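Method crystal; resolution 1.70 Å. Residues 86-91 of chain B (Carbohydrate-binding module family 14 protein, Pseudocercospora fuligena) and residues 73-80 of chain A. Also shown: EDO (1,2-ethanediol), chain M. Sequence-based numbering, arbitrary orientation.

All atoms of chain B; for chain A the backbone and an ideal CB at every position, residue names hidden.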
# COMPACT_ATOMS: atom_id res chain seq x y z
N LYS B 86 8.83 -0.65 4.88
CA LYS B 86 7.96 0.25 4.06
C LYS B 86 6.50 0.25 4.52
O LYS B 86 5.53 -0.02 3.76
CB LYS B 86 8.03 -0.16 2.58
CG LYS B 86 9.46 -0.02 2.03
CD LYS B 86 9.77 1.43 1.74
CE LYS B 86 11.18 1.61 1.14
NZ LYS B 86 11.49 3.03 0.86
N TRP B 87 6.34 0.42 5.83
CA TRP B 87 4.99 0.53 6.37
C TRP B 87 4.94 1.47 7.55
O TRP B 87 5.98 1.84 8.14
CB TRP B 87 4.43 -0.85 6.76
CG TRP B 87 5.09 -1.63 7.87
CD1 TRP B 87 6.19 -1.25 8.65
CD2 TRP B 87 4.61 -2.86 8.44
NE1 TRP B 87 6.43 -2.22 9.59
CE2 TRP B 87 5.48 -3.20 9.50
CE3 TRP B 87 3.53 -3.74 8.14
CZ2 TRP B 87 5.36 -4.38 10.22
CZ3 TRP B 87 3.39 -4.93 8.93
CH2 TRP B 87 4.32 -5.23 9.92
N CYS B 88 3.72 1.81 7.91
CA CYS B 88 3.43 2.53 9.18
C CYS B 88 3.54 1.55 10.34
O CYS B 88 3.04 0.44 10.27
CB CYS B 88 2.04 3.16 9.12
SG CYS B 88 1.89 4.40 7.83
N ASP B 89 4.24 1.92 11.41
CA ASP B 89 4.62 0.94 12.42
C ASP B 89 4.71 1.67 13.79
O ASP B 89 4.63 2.90 13.88
CB ASP B 89 5.93 0.26 11.99
CG ASP B 89 6.27 -1.06 12.71
OD1 ASP B 89 5.54 -1.61 13.55
OD2 ASP B 89 7.31 -1.66 12.33
N TRP B 90 4.81 0.84 14.82
CA TRP B 90 4.98 1.34 16.20
C TRP B 90 6.16 2.29 16.20
O TRP B 90 7.19 2.04 15.55
CB TRP B 90 5.20 0.16 17.13
CG TRP B 90 3.99 -0.69 17.30
CD1 TRP B 90 3.63 -1.77 16.59
CD2 TRP B 90 2.95 -0.49 18.28
NE1 TRP B 90 2.42 -2.28 17.03
CE2 TRP B 90 2.00 -1.52 18.09
CE3 TRP B 90 2.77 0.44 19.31
CZ2 TRP B 90 0.84 -1.62 18.87
CZ3 TRP B 90 1.63 0.32 20.11
CH2 TRP B 90 0.70 -0.70 19.89
N PRO B 91 6.06 3.38 16.93
CA PRO B 91 7.13 4.40 16.99
C PRO B 91 8.51 3.89 17.31
O PRO B 91 9.48 4.45 16.81
CB PRO B 91 6.67 5.32 18.14
CG PRO B 91 5.23 5.20 18.18
CD PRO B 91 4.86 3.82 17.68
N UNK A 73 -0.27 -9.73 2.98
CA UNK A 73 0.52 -8.73 3.73
C UNK A 73 0.13 -8.74 5.22
O UNK A 73 -1.03 -8.73 5.53
CB UNK A 73 0.31 -7.33 3.14
N UNK A 74 1.12 -8.72 6.08
CA UNK A 74 0.80 -8.55 7.52
C UNK A 74 0.48 -7.11 7.83
O UNK A 74 0.79 -6.19 7.09
CB UNK A 74 1.96 -9.02 8.40
N UNK A 75 -0.19 -6.97 8.97
CA UNK A 75 -0.27 -5.73 9.76
C UNK A 75 0.79 -5.75 10.87
O UNK A 75 1.27 -6.83 11.33
CB UNK A 75 -1.67 -5.56 10.36
N UNK A 76 1.13 -4.57 11.36
CA UNK A 76 2.01 -4.50 12.52
C UNK A 76 1.41 -5.17 13.79
O UNK A 76 0.21 -5.44 13.86
CB UNK A 76 2.33 -3.03 12.81
N UNK A 77 2.29 -5.46 14.73
CA UNK A 77 1.92 -6.26 15.90
C UNK A 77 0.70 -5.70 16.57
O UNK A 77 0.68 -4.51 16.86
CB UNK A 77 3.07 -6.33 16.90
N UNK A 78 -0.31 -6.54 16.80
CA UNK A 78 -1.52 -6.10 17.51
C UNK A 78 -2.56 -5.39 16.66
O UNK A 78 -3.75 -5.30 17.04
CB UNK A 78 -1.12 -5.17 18.65
N UNK A 79 -2.18 -4.97 15.43
CA UNK A 79 -3.11 -4.16 14.63
C UNK A 79 -3.93 -5.05 13.69
O UNK A 79 -3.54 -6.19 13.40
CB UNK A 79 -2.35 -3.11 13.83
N UNK A 80 -5.09 -4.54 13.28
CA UNK A 80 -6.06 -5.29 12.51
C UNK A 80 -6.53 -4.52 11.31
O UNK A 80 -6.50 -3.29 11.28
CB UNK A 80 -7.26 -5.67 13.38
C1 EDO M . 1.58 1.95 4.60
O1 EDO M . 1.62 1.35 5.90
C2 EDO M . 2.44 1.20 3.56
O2 EDO M . 1.58 0.74 2.49

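Chain B offers this stretch two indole rings, those of Trp B87 and Trp B90, with the carboxylate of Asp B89 between them.

At position 73 the CA-to-CB bond points sideways and nothing of the chain B stretch lies within 5.5 Å of the ideal CB, so the contact sets little limit on the side chain. The residue is Met A73.

Position 74 also points sideways, with its ideal CB 4.4 Å from Trp B87 CZ3. A small or medium apolar group would suit, and phi of -77° admits proline. Pro A74 is found; its CG lies 4.0 Å from Trp B87 CZ3, while its carbonyl O approaches the edge of the same ring, 3.4 Å from CZ3.

At position 75 CA-to-CB points away from chain B, which therefore says little about identity. The backbone itself is close, with C 3.3 Å from Trp B87 CZ3. The residue is Cys A75, bonded covalently elsewhere in the structure.

Position 76 points toward chain B and is the most constrained. Its ideal CB is 3.6 Å from Asp B89 OD1, 4.1 Å from Trp B87 CH2 and 4.2 Å from Trp B90 CD1. A compact apolar side chain able to lie on an indole would fit, as might a small hydrogen-bond donor answering the carboxylate; phi of -62° and psi of 162° are compatible with proline. Pro A76 takes the apolar solution. Its CG sits 3.8 Å from the centroid of the Trp B87 six-membered ring and only 7° off the normal, a CH-pi contact over the face.

At position 77 the CA-to-CB bond points sideways and the ideal CB is 4.1 Å from Trp B90 NE1, so a small side chain fits easily and other kinds that turn outward are not excluded. The hydrogen bonds here come from the main chain: Trp B90 NE1 donates to the carbonyl O of position 77 at 2.8 Å. The residue is Ser A77, whose CB lies 4.0 Å from Trp B90 NE1. A water accepts from Ser A77 N at 3.0 Å and donates to Asp B89 OD1 at 2.9 Å, bridging the chains.

Position 78 has phi of 82°, which favours glycine, although asparagine could be considered; an ideal CB would lie 4.1 Å from Trp B90 CZ2. Gly A78 occupies it, within a type II turn closed by the hydrogen bond from the backbone N of position 79 to Pro A76 O (2.9 Å).

Position 79 points toward chain B, but nothing of the chain B stretch lies within 5.5 Å of its ideal CB, leaving room for a longer apolar chain. Leu A79 reaches Trp B90, with CD2 4.3 Å from CZ2.

Position 80 is out of reach, and many residues would do; it is Leu A80.

Chain A 73-80: MPCPSGLL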
# COMPACT_ATOMS: atom_id res chain seq x y z
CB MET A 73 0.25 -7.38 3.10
CG MET A 73 0.46 -7.37 1.59
SD MET A 73 2.15 -7.71 1.14
CE MET A 73 3.02 -6.31 1.81
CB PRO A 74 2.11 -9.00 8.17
CG PRO A 74 3.18 -8.57 7.19
CD PRO A 74 2.57 -8.80 5.87
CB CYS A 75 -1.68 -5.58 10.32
SG CYS A 75 -2.96 -5.18 9.05
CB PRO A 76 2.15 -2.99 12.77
CG PRO A 76 1.87 -2.36 11.40
CD PRO A 76 0.76 -3.22 10.86
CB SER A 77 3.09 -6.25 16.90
OG SER A 77 4.09 -7.05 16.32
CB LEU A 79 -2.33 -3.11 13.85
CG LEU A 79 -1.41 -2.14 14.57
CD1 LEU A 79 -0.95 -1.06 13.61
CD2 LEU A 79 -2.13 -1.56 15.76
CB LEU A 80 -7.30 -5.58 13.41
CG LEU A 80 -7.06 -6.38 14.67
CD1 LEU A 80 -8.43 -6.45 15.39
CD2 LEU A 80 -6.42 -7.73 14.44
O HOH W 1 5.03 -4.36 14.27
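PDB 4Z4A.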